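Side-chain contacts in ethylbenzene dehydrogenase alpha-subunit (Aromatoleum aromaticum, PDB 2IVF), which is the cofactor-carrying subunit of a molybdopterin oxidoreductase, holding a molybdenum atom, two pterin guanine dinucleotides and an iron/sulfur cluster: residues G80-I85 / S131-N136; E346-G351 / Q355-D360; A388-K391 / T395-V398. All blocks are in the same frame, centred on the assembly; numbering follows the deposited sequence.

Interaction 1: residues G80-I85 / S131-N136. With SF4 (iron/sulfur cluster), chain K; MGD (2-amino-5,6-dimercapto-7-methyl-3,7,8a,9-tetrahydro-8-oxa-1,3,9,10-tetraaza-anthracen-4-one guanosine dinucleotide), chain M.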
loop_
_atom_site.group_PDB
_atom_site.type_symbol
_atom_site.label_atom_id
_atom_site.label_comp_id
_atom_site.label_asym_id
_atom_site.label_seq_id
_atom_site.Cartn_x
_atom_site.Cartn_y
_atom_site.Cartn_z
ATOM N N GLY A 80 -7.151 5.860 16.962
ATOM C CA GLY A 80 -7.585 4.947 15.935
ATOM C C GLY A 80 -6.443 4.156 15.339
ATOM O O GLY A 80 -5.275 4.458 15.514
ATOM N N SER A 81 -6.840 3.085 14.679
ATOM C CA SER A 81 -5.976 2.268 13.865
ATOM C C SER A 81 -6.892 1.538 12.873
ATOM O O SER A 81 -8.106 1.828 12.812
ATOM C CB SER A 81 -5.134 1.282 14.691
ATOM O OG SER A 81 -4.050 0.815 13.919
ATOM N N HIS A 82 -6.314 0.635 12.084
ATOM C CA HIS A 82 -7.015 -0.070 10.999
ATOM C C HIS A 82 -6.962 -1.587 11.234
ATOM O O HIS A 82 -5.935 -2.102 11.622
ATOM C CB HIS A 82 -6.376 0.397 9.687
ATOM C CG HIS A 82 -6.064 1.868 9.694
ATOM N ND1 HIS A 82 -4.779 2.381 9.793
ATOM C CD2 HIS A 82 -6.894 2.933 9.774
ATOM C CE1 HIS A 82 -4.838 3.698 9.890
ATOM N NE2 HIS A 82 -6.110 4.062 9.851
ATOM N N LEU A 83 -8.085 -2.284 11.050
ATOM C CA LEU A 83 -8.159 -3.694 11.404
ATOM C C LEU A 83 -7.870 -4.596 10.210
ATOM O O LEU A 83 -7.611 -5.771 10.397
ATOM C CB LEU A 83 -9.510 -4.001 12.029
ATOM C CG LEU A 83 -9.764 -3.329 13.391
ATOM C CD1 LEU A 83 -8.526 -3.240 14.290
ATOM C CD2 LEU A 83 -10.315 -1.944 13.187
ATOM N N ASN A 84 -7.864 -4.015 9.006
ATOM C CA ASN A 84 -7.377 -4.674 7.795
ATOM C C ASN A 84 -6.069 -5.345 8.074
ATOM O O ASN A 84 -5.255 -4.834 8.768
ATOM C CB ASN A 84 -7.337 -3.751 6.541
ATOM C CG ASN A 84 -6.549 -2.461 6.702
ATOM O OD1 ASN A 84 -6.850 -1.452 6.014
ATOM N ND2 ASN A 84 -5.527 -2.455 7.584
ATOM N N ILE A 85 -5.920 -6.571 7.603
ATOM C CA ILE A 85 -4.690 -7.282 7.879
ATOM C C ILE A 85 -3.571 -6.893 6.914
ATOM O O ILE A 85 -3.273 -7.566 5.939
ATOM C CB ILE A 85 -4.898 -8.819 7.984
ATOM C CG1 ILE A 85 -5.891 -9.133 9.111
ATOM C CG2 ILE A 85 -3.559 -9.500 8.276
ATOM C CD1 ILE A 85 -5.494 -8.517 10.534
ATOM N N SER A 131 -3.272 6.487 6.556
ATOM C CA SER A 131 -3.188 7.942 6.702
ATOM C C SER A 131 -4.211 8.700 5.837
ATOM O O SER A 131 -4.285 9.942 5.915
ATOM C CB SER A 131 -1.770 8.399 6.377
ATOM O OG SER A 131 -0.846 7.910 7.338
ATOM N N ALA A 132 -4.969 7.970 5.024
ATOM C CA ALA A 132 -6.066 8.532 4.199
ATOM C C ALA A 132 -7.384 7.795 4.409
ATOM O O ALA A 132 -8.336 7.968 3.645
ATOM C CB ALA A 132 -5.691 8.436 2.732
ATOM N N PHE A 133 -7.477 7.034 5.490
ATOM C CA PHE A 133 -8.655 6.225 5.735
ATOM C C PHE A 133 -9.955 7.024 5.952
ATOM O O PHE A 133 -11.036 6.551 5.665
ATOM C CB PHE A 133 -8.422 5.246 6.909
ATOM C CG PHE A 133 -9.457 4.194 6.913
ATOM C CD1 PHE A 133 -9.379 3.201 5.970
ATOM C CD2 PHE A 133 -10.557 4.258 7.749
ATOM C CE1 PHE A 133 -10.383 2.231 5.876
ATOM C CE2 PHE A 133 -11.559 3.301 7.650
ATOM C CZ PHE A 133 -11.460 2.300 6.699
ATOM N N ASN A 134 -9.862 8.280 6.388
ATOM C CA ASN A 134 -11.038 9.105 6.450
ATOM C C ASN A 134 -11.802 9.125 5.127
ATOM O O ASN A 134 -13.018 9.272 5.102
ATOM C CB ASN A 134 -10.628 10.539 6.827
ATOM C CG ASN A 134 -9.939 11.293 5.666
ATOM O OD1 ASN A 134 -8.703 11.372 5.591
ATOM N ND2 ASN A 134 -10.748 11.918 4.817
ATOM N N ASN A 135 -11.094 8.940 4.007
ATOM C CA ASN A 135 -11.730 8.942 2.695
ATOM C C ASN A 135 -12.536 7.707 2.461
ATOM O O ASN A 135 -13.557 7.769 1.786
ATOM C CB ASN A 135 -10.668 9.103 1.627
ATOM C CG ASN A 135 -9.963 10.417 1.762
ATOM O OD1 ASN A 135 -10.556 11.458 1.495
ATOM N ND2 ASN A 135 -8.762 10.404 2.327
ATOM N N ASN A 136 -12.109 6.595 3.051
ATOM C CA ASN A 136 -12.907 5.372 2.991
ATOM C C ASN A 136 -14.250 5.541 3.685
ATOM O O ASN A 136 -15.291 5.081 3.202
ATOM C CB ASN A 136 -12.179 4.201 3.619
ATOM C CG ASN A 136 -11.055 3.674 2.755
ATOM O OD1 ASN A 136 -10.077 4.361 2.562
ATOM N ND2 ASN A 136 -11.182 2.432 2.269
HETATM FE FE1 SF4 K . -1.258 1.099 7.276
HETATM FE FE2 SF4 K . -0.540 0.849 9.883
HETATM FE FE3 SF4 K . -3.116 1.119 9.259
HETATM FE FE4 SF4 K . -1.797 -1.203 8.629
HETATM S S1 SF4 K . -2.300 -0.472 10.711
HETATM S S2 SF4 K . -3.258 0.040 7.264
HETATM S S3 SF4 K . 0.278 -0.352 8.184
HETATM S S4 SF4 K . -1.481 2.708 8.932
HETATM P PB MGD M . 4.260 -10.774 -1.507
HETATM O O1B MGD M . 3.618 -9.436 -1.625
HETATM O O2B MGD M . 3.528 -11.891 -2.159
HETATM O O3B MGD M . 4.591 -11.252 -0.041
HETATM O O3A MGD M . 3.483 -9.663 1.614
HETATM P PA MGD M . 4.860 -10.417 1.327
HETATM O O1A MGD M . 5.867 -9.360 1.179
HETATM O O2A MGD M . 5.084 -11.445 2.327
HETATM O "O5'" MGD M . 5.739 -10.723 -2.135
HETATM C "C5'" MGD M . 5.916 -10.217 -3.467
HETATM C "C4'" MGD M . 7.318 -10.552 -3.971
HETATM O "O4'" MGD M . 7.439 -11.952 -4.172
HETATM C "C3'" MGD M . 7.326 -9.985 -5.371
HETATM O "O3'" MGD M . 7.861 -8.670 -5.284
HETATM C "C2'" MGD M . 8.257 -10.946 -6.120
HETATM O "O2'" MGD M . 9.462 -10.257 -6.502
HETATM C "C1'" MGD M . 8.540 -12.053 -5.090
HETATM N N9 MGD M . 8.499 -13.370 -5.770
HETATM C C8 MGD M . 7.514 -13.894 -6.516
HETATM N N7 MGD M . 7.834 -15.130 -6.920
HETATM C C5 MGD M . 9.057 -15.391 -6.393
HETATM C C6 MGD M . 9.959 -16.445 -6.440
HETATM O O6 MGD M . 9.793 -17.494 -7.074
HETATM N N1 MGD M . 11.151 -16.307 -5.722
HETATM C C2 MGD M . 11.513 -15.170 -4.984
HETATM N N2 MGD M . 12.721 -15.124 -4.325
HETATM N N3 MGD M . 10.617 -14.174 -4.934
HETATM C C4 MGD M . 9.444 -14.265 -5.632
HETATM C C10 MGD M . 2.303 -10.359 1.785
HETATM C C11 MGD M . 1.610 -9.827 3.015
HETATM O O11 MGD M . 1.412 -8.485 2.835
HETATM C C12 MGD M . 0.310 -10.555 3.386
HETATM S S12 MGD M . 0.102 -12.280 3.117
HETATM C C13 MGD M . -0.722 -9.847 3.950
HETATM S S13 MGD M . -2.175 -10.675 4.392
HETATM C C14 MGD M . -0.610 -8.376 4.161
HETATM N N15 MGD M . -1.339 -7.729 3.033
HETATM C C16 MGD M . -0.976 -6.453 2.563
HETATM C C17 MGD M . -1.708 -5.764 1.630
HETATM O O17 MGD M . -2.745 -6.252 1.121
HETATM N N18 MGD M . -1.242 -4.494 1.232
HETATM C C19 MGD M . -0.120 -3.922 1.747
HETATM N N19 MGD M . 0.237 -2.705 1.290
HETATM N N20 MGD M . 0.588 -4.643 2.629
HETATM C C21 MGD M . 0.174 -5.846 3.057
HETATM N N22 MGD M . 0.924 -6.562 3.984
HETATM C C23 MGD M . 0.894 -7.993 4.072
#
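With CG of H82 turned anti to its own carbonyl carbon (chi1 -40°) and CG of F133 lying opposite its backbone N (chi1 -165°), the imidazole and the phenyl side chain run past one another, pointing opposite ways. The site is the iron/sulfur cluster pocket of a molybdopterin oxidoreductase, and it illustrates how a second-shell aromatic packs against a metal ligand. H82 spends its two nitrogens differently: ND1 binds FE3 of the cluster at 2.1 Å, while NE2, 3.9 Å from CB of F133, is hydrogen-bonded to the hydroxyl of Y656. One nitrogen tied to iron and the other to a phenol should fix the rotation of the ring. The two rings meet obliquely, their planes at 47° and their centroids 5.6 Å apart, and the touch falls to CB and CG of F133 against CD2 and NE2 of H82. F133 is packed in turn by Y655, whose ring stacks on it, and by W654, edge-to-face, which probably hold it in place. On the F133 ring, CB of N136 lies 3.5 Å above one face, displaced from the ring centre. Beside the histidine, ND2 of N84 comes within 3.4 Å of the cluster sulfur S2.

Interaction 2: residues E346-G351 / Q355-D360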
loop_
_atom_site.group_PDB
_atom_site.type_symbol
_atom_site.label_atom_id
_atom_site.label_comp_id
_atom_site.label_asym_id
_atom_site.label_seq_id
_atom_site.Cartn_x
_atom_site.Cartn_y
_atom_site.Cartn_z
ATOM N N GLU A 346 14.765 -50.188 16.604
ATOM C CA GLU A 346 13.968 -51.352 16.200
ATOM C C GLU A 346 14.780 -52.236 15.261
ATOM O O GLU A 346 14.851 -53.432 15.442
ATOM C CB GLU A 346 12.654 -50.933 15.506
ATOM C CG GLU A 346 11.657 -52.093 15.439
ATOM C CD GLU A 346 10.365 -51.823 14.665
ATOM O OE1 GLU A 346 10.131 -50.723 14.175
ATOM O OE2 GLU A 346 9.559 -52.770 14.536
ATOM N N ASP A 347 15.377 -51.623 14.245
ATOM C CA ASP A 347 16.217 -52.341 13.291
ATOM C C ASP A 347 17.411 -52.979 13.982
ATOM O O ASP A 347 17.761 -54.136 13.687
ATOM C CB ASP A 347 16.752 -51.404 12.206
ATOM C CG ASP A 347 15.659 -50.609 11.499
ATOM O OD1 ASP A 347 14.540 -51.134 11.340
ATOM O OD2 ASP A 347 15.941 -49.477 11.065
ATOM N N VAL A 348 18.042 -52.239 14.894
ATOM C CA VAL A 348 19.337 -52.662 15.463
ATOM C C VAL A 348 19.236 -53.669 16.616
ATOM O O VAL A 348 19.966 -54.662 16.628
ATOM C CB VAL A 348 20.191 -51.439 15.913
ATOM C CG1 VAL A 348 21.559 -51.902 16.438
ATOM C CG2 VAL A 348 20.349 -50.435 14.765
ATOM N N ASP A 349 18.362 -53.404 17.595
ATOM C CA ASP A 349 18.199 -54.303 18.760
ATOM C C ASP A 349 16.750 -54.523 19.217
ATOM O O ASP A 349 16.506 -54.965 20.333
ATOM C CB ASP A 349 19.062 -53.815 19.933
ATOM C CG ASP A 349 18.777 -52.385 20.329
ATOM O OD1 ASP A 349 17.642 -51.895 20.144
ATOM O OD2 ASP A 349 19.709 -51.735 20.843
ATOM N N GLY A 350 15.792 -54.222 18.352
ATOM C CA GLY A 350 14.380 -54.367 18.692
ATOM C C GLY A 350 13.853 -53.345 19.676
ATOM O O GLY A 350 12.895 -53.621 20.375
ATOM N N GLY A 351 14.457 -52.158 19.717
ATOM C CA GLY A 351 13.946 -51.061 20.525
ATOM C C GLY A 351 12.961 -50.177 19.766
ATOM O O GLY A 351 12.235 -50.621 18.869
ATOM N N GLN A 355 13.883 -44.258 17.677
ATOM C CA GLN A 355 15.187 -44.041 18.273
ATOM C C GLN A 355 16.221 -44.126 17.155
ATOM O O GLN A 355 16.364 -45.150 16.481
ATOM C CB GLN A 355 15.473 -45.051 19.376
ATOM C CG GLN A 355 16.895 -44.972 19.970
ATOM C CD GLN A 355 17.190 -43.638 20.655
ATOM O OE1 GLN A 355 16.640 -43.344 21.711
ATOM N NE2 GLN A 355 18.064 -42.845 20.067
ATOM N N PHE A 356 16.953 -43.047 16.963
ATOM C CA PHE A 356 17.878 -42.965 15.837
ATOM C C PHE A 356 19.319 -42.896 16.307
ATOM O O PHE A 356 19.582 -42.917 17.528
ATOM C CB PHE A 356 17.499 -41.819 14.926
ATOM C CG PHE A 356 16.093 -41.883 14.439
ATOM C CD1 PHE A 356 15.605 -43.012 13.812
ATOM C CD2 PHE A 356 15.253 -40.808 14.585
ATOM C CE1 PHE A 356 14.317 -43.059 13.364
ATOM C CE2 PHE A 356 13.957 -40.861 14.128
ATOM C CZ PHE A 356 13.497 -41.980 13.512
ATOM N N TYR A 357 20.250 -42.871 15.346
ATOM C CA TYR A 357 21.661 -43.027 15.652
ATOM C C TYR A 357 22.584 -42.002 15.043
ATOM O O TYR A 357 22.395 -41.567 13.900
ATOM C CB TYR A 357 22.137 -44.392 15.204
ATOM C CG TYR A 357 21.558 -45.523 16.014
ATOM C CD1 TYR A 357 22.235 -46.017 17.121
ATOM C CD2 TYR A 357 20.323 -46.064 15.697
ATOM C CE1 TYR A 357 21.721 -46.991 17.867
ATOM C CE2 TYR A 357 19.798 -47.060 16.438
ATOM C CZ TYR A 357 20.505 -47.535 17.521
ATOM O OH TYR A 357 20.010 -48.563 18.273
ATOM N N PHE A 358 23.581 -41.629 15.844
ATOM C CA PHE A 358 24.804 -41.001 15.375
ATOM C C PHE A 358 25.848 -42.090 15.140
ATOM O O PHE A 358 25.690 -43.241 15.573
ATOM C CB PHE A 358 25.400 -40.074 16.432
ATOM C CG PHE A 358 24.528 -38.916 16.831
ATOM C CD1 PHE A 358 23.997 -38.069 15.908
ATOM C CD2 PHE A 358 24.295 -38.648 18.170
ATOM C CE1 PHE A 358 23.236 -36.971 16.300
ATOM C CE2 PHE A 358 23.532 -37.554 18.564
ATOM C CZ PHE A 358 23.009 -36.713 17.626
ATOM N N PHE A 359 26.928 -41.724 14.468
ATOM C CA PHE A 359 28.098 -42.573 14.488
ATOM C C PHE A 359 29.157 -41.850 15.294
ATOM O O PHE A 359 29.398 -40.658 15.075
ATOM C CB PHE A 359 28.622 -42.906 13.099
ATOM C CG PHE A 359 29.588 -44.054 13.104
ATOM C CD1 PHE A 359 30.945 -43.839 13.294
ATOM C CD2 PHE A 359 29.128 -45.349 12.995
ATOM C CE1 PHE A 359 31.844 -44.889 13.333
ATOM C CE2 PHE A 359 30.026 -46.422 13.041
ATOM C CZ PHE A 359 31.390 -46.179 13.207
ATOM N N ASP A 360 29.773 -42.588 16.222
ATOM C CA ASP A 360 30.891 -42.089 17.011
ATOM C C ASP A 360 32.161 -42.698 16.457
ATOM O O ASP A 360 32.405 -43.891 16.635
ATOM C CB ASP A 360 30.735 -42.452 18.490
ATOM C CG ASP A 360 31.794 -41.802 19.362
ATOM O OD1 ASP A 360 32.767 -41.248 18.810
ATOM O OD2 ASP A 360 31.657 -41.833 20.605
HETATM O O HOH W 1 21.411 -49.774 20.252
#
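V348 and Y357 approach from opposite directions, and their meeting shows how a tyrosine can join a helix to a strand with both its ring and its hydroxyl. The valine supplies CG2, which lies 3.8 Å from CE2 of Y357 and reaches the ring obliquely. Its CB is 3.7 Å from the phenolic OH, so the apolar branch point packs against the polar end of the tyrosine as well. CG2 stands anti to the carbonyl carbon of V348 while CG1 points away from the backbone N (chi1 -177°), which places both methyls near the hydroxyl.

D349 touches the same group less directly. Its OD2 is 4.1 Å from OH of Y357, and a water spans the interval: it donates to OD2 of D349 at 2.7 Å and is hydrogen-bonded to OH of Y357, also at 2.7 Å. The water lies in the plane of the tyrosine ring, at its edge, whereas the carboxylate plane is inclined at 63° to that ring.

Helix 345-349 is followed by a short connection and strand 356-360, a helix-turn-strand passage in the molybdopterin oxidoreductase portion of the chain. At the turn G350 leaves helical geometry with positive phi, and the other carboxylate oxygen of D349, OD1, accepts a weak bond from N of G351.

Farther out, strand 356-360 pairs antiparallel with strand 365-369, whose V366 and K368 touch Y357, and A345 of the helix touches it too. L343 packs on V348. The Q355 side chain folds back, and its NE2 donates to O of F356 at 3.0 Å, in the carbonyl plane on a lone pair; A369 O is a second partner of that nitrogen.

Interaction 3: residues A388-K391 / T395-V398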
loop_
_atom_site.group_PDB
_atom_site.type_symbol
_atom_site.label_atom_id
_atom_site.label_comp_id
_atom_site.label_asym_id
_atom_site.label_seq_id
_atom_site.Cartn_x
_atom_site.Cartn_y
_atom_site.Cartn_z
ATOM N N ALA A 388 26.370 -51.083 10.043
ATOM C CA ALA A 388 25.660 -51.453 11.259
ATOM C C ALA A 388 25.132 -52.882 11.108
ATOM O O ALA A 388 24.651 -53.247 10.038
ATOM C CB ALA A 388 24.519 -50.489 11.502
ATOM N N ARG A 389 25.246 -53.686 12.166
ATOM C CA ARG A 389 24.595 -54.995 12.223
ATOM C C ARG A 389 23.182 -54.846 12.744
ATOM O O ARG A 389 22.972 -54.325 13.834
ATOM C CB ARG A 389 25.344 -55.961 13.148
ATOM C CG ARG A 389 26.369 -56.789 12.445
ATOM C CD ARG A 389 27.266 -57.581 13.415
ATOM N NE ARG A 389 28.535 -57.924 12.771
ATOM C CZ ARG A 389 29.588 -58.480 13.378
ATOM N NH1 ARG A 389 29.547 -58.769 14.677
ATOM N NH2 ARG A 389 30.692 -58.763 12.677
ATOM N N LEU A 390 22.216 -55.342 11.988
ATOM C CA LEU A 390 20.832 -55.298 12.420
ATOM C C LEU A 390 20.507 -56.437 13.400
ATOM O O LEU A 390 21.340 -57.317 13.666
ATOM C CB LEU A 390 19.911 -55.316 11.196
ATOM C CG LEU A 390 20.181 -54.173 10.209
ATOM C CD1 LEU A 390 19.132 -54.123 9.118
ATOM C CD2 LEU A 390 20.236 -52.816 10.931
ATOM N N LYS A 391 19.296 -56.400 13.952
ATOM C CA LYS A 391 18.848 -57.419 14.884
ATOM C C LYS A 391 18.716 -58.778 14.179
ATOM O O LYS A 391 18.707 -59.823 14.824
ATOM C CB LYS A 391 17.540 -57.013 15.590
ATOM C CG LYS A 391 16.319 -56.803 14.699
ATOM C CD LYS A 391 15.024 -56.958 15.498
ATOM C CE LYS A 391 13.826 -56.225 14.877
ATOM N NZ LYS A 391 13.961 -55.851 13.437
ATOM N N THR A 395 24.466 -57.237 8.201
ATOM C CA THR A 395 25.176 -55.957 8.215
ATOM C C THR A 395 24.832 -55.161 6.959
ATOM O O THR A 395 24.801 -55.708 5.856
ATOM C CB THR A 395 26.715 -56.163 8.301
ATOM O OG1 THR A 395 27.015 -56.927 9.466
ATOM C CG2 THR A 395 27.470 -54.818 8.385
ATOM N N ILE A 396 24.572 -53.873 7.135
ATOM C CA ILE A 396 24.275 -53.002 6.017
ATOM C C ILE A 396 25.148 -51.772 6.109
ATOM O O ILE A 396 25.691 -51.463 7.169
ATOM C CB ILE A 396 22.798 -52.578 5.996
ATOM C CG1 ILE A 396 22.395 -51.960 7.352
ATOM C CG2 ILE A 396 21.929 -53.797 5.643
ATOM C CD1 ILE A 396 21.019 -51.376 7.381
ATOM N N GLN A 397 25.281 -51.093 4.976
ATOM C CA GLN A 397 25.930 -49.807 4.910
ATOM C C GLN A 397 24.932 -48.766 5.415
ATOM O O GLN A 397 23.746 -48.829 5.079
ATOM C CB GLN A 397 26.287 -49.441 3.460
ATOM C CG GLN A 397 27.611 -49.982 2.899
ATOM C CD GLN A 397 28.086 -49.123 1.720
ATOM O OE1 GLN A 397 27.850 -47.901 1.688
ATOM N NE2 GLN A 397 28.740 -49.743 0.759
ATOM N N VAL A 398 25.421 -47.824 6.208
ATOM C CA VAL A 398 24.636 -46.687 6.645
ATOM C C VAL A 398 25.508 -45.468 6.464
ATOM O O VAL A 398 26.740 -45.575 6.507
ATOM C CB VAL A 398 24.180 -46.814 8.107
ATOM C CG1 VAL A 398 23.312 -48.078 8.290
ATOM C CG2 VAL A 398 25.375 -46.822 9.059
#
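L390 and I396 lie nearly perpendicular, and the methyl CD1 of the isoleucine does the touching: it lies 3.8 Å from CD1 of L390 and almost as near to CD2, so it meets both branches of the leucine. The setting is a beta hairpin, strands 385-389 and 395-400, and it illustrates how an antiparallel pair lays different chemistry on its two faces. I396 has CG1 tucked between N and C of its own backbone (chi1 54°), and the extended continuation to CD1 carries that methyl over to the leucine.

A388 is paired with I396, on the same face of the sheet. Two backbone hydrogen bonds join them, A388 N to I396 O and I396 N to A388 O, both 3.0 Å. This hydrogen-bonded pair sets the register, and CB of A388 meets CG1 of V398 at 4.2 Å on the same side. L343 packs against both A388 and L390, and R336 of strand 334-336, the third strand of the sheet, touches L390 and I396; the apolar side of the hairpin is thus backed by its own chain.

The neighbouring pair, R389 with T395, is non-hydrogen-bonded, and its side chains occupy the opposite, more exposed face. Here the backbones draw together, with 4.2 Å between the CA atoms of R389 and T395. The arginine runs extended from CG to NE and passes the threonine at a slant, so that the hydroxyl meets the aliphatic stem more closely than the charged head. CG of R389 is 3.1 Å from OG1 of T395, and that oxygen lies in the guanidinium plane, at the edge of the group, 3.8 Å from NE of R389.

Along the chain the three contacts follow in series. Interaction 1 sits at the iron/sulfur cluster, while interactions 2 and 3 lie on the opposite side of the chain's centre, their centres about 58 and 65 Å from that of interaction 1. With nearest atoms about 36 and 46 Å from interaction 1, they are packing within the fold well away from the cluster. Interactions 2 and 3 are neighbours, with centres about 10 Å apart, in the molybdopterin oxidoreductase portion of the chain. They touch where D347 of helix 345-349 meets K391, just after strand 385-389: O of D347 is 2.7 Å from N of K391, a probable hydrogen bond. The hairpin thus packs beside helix 345-349 at the periphery, far from the chain's centre.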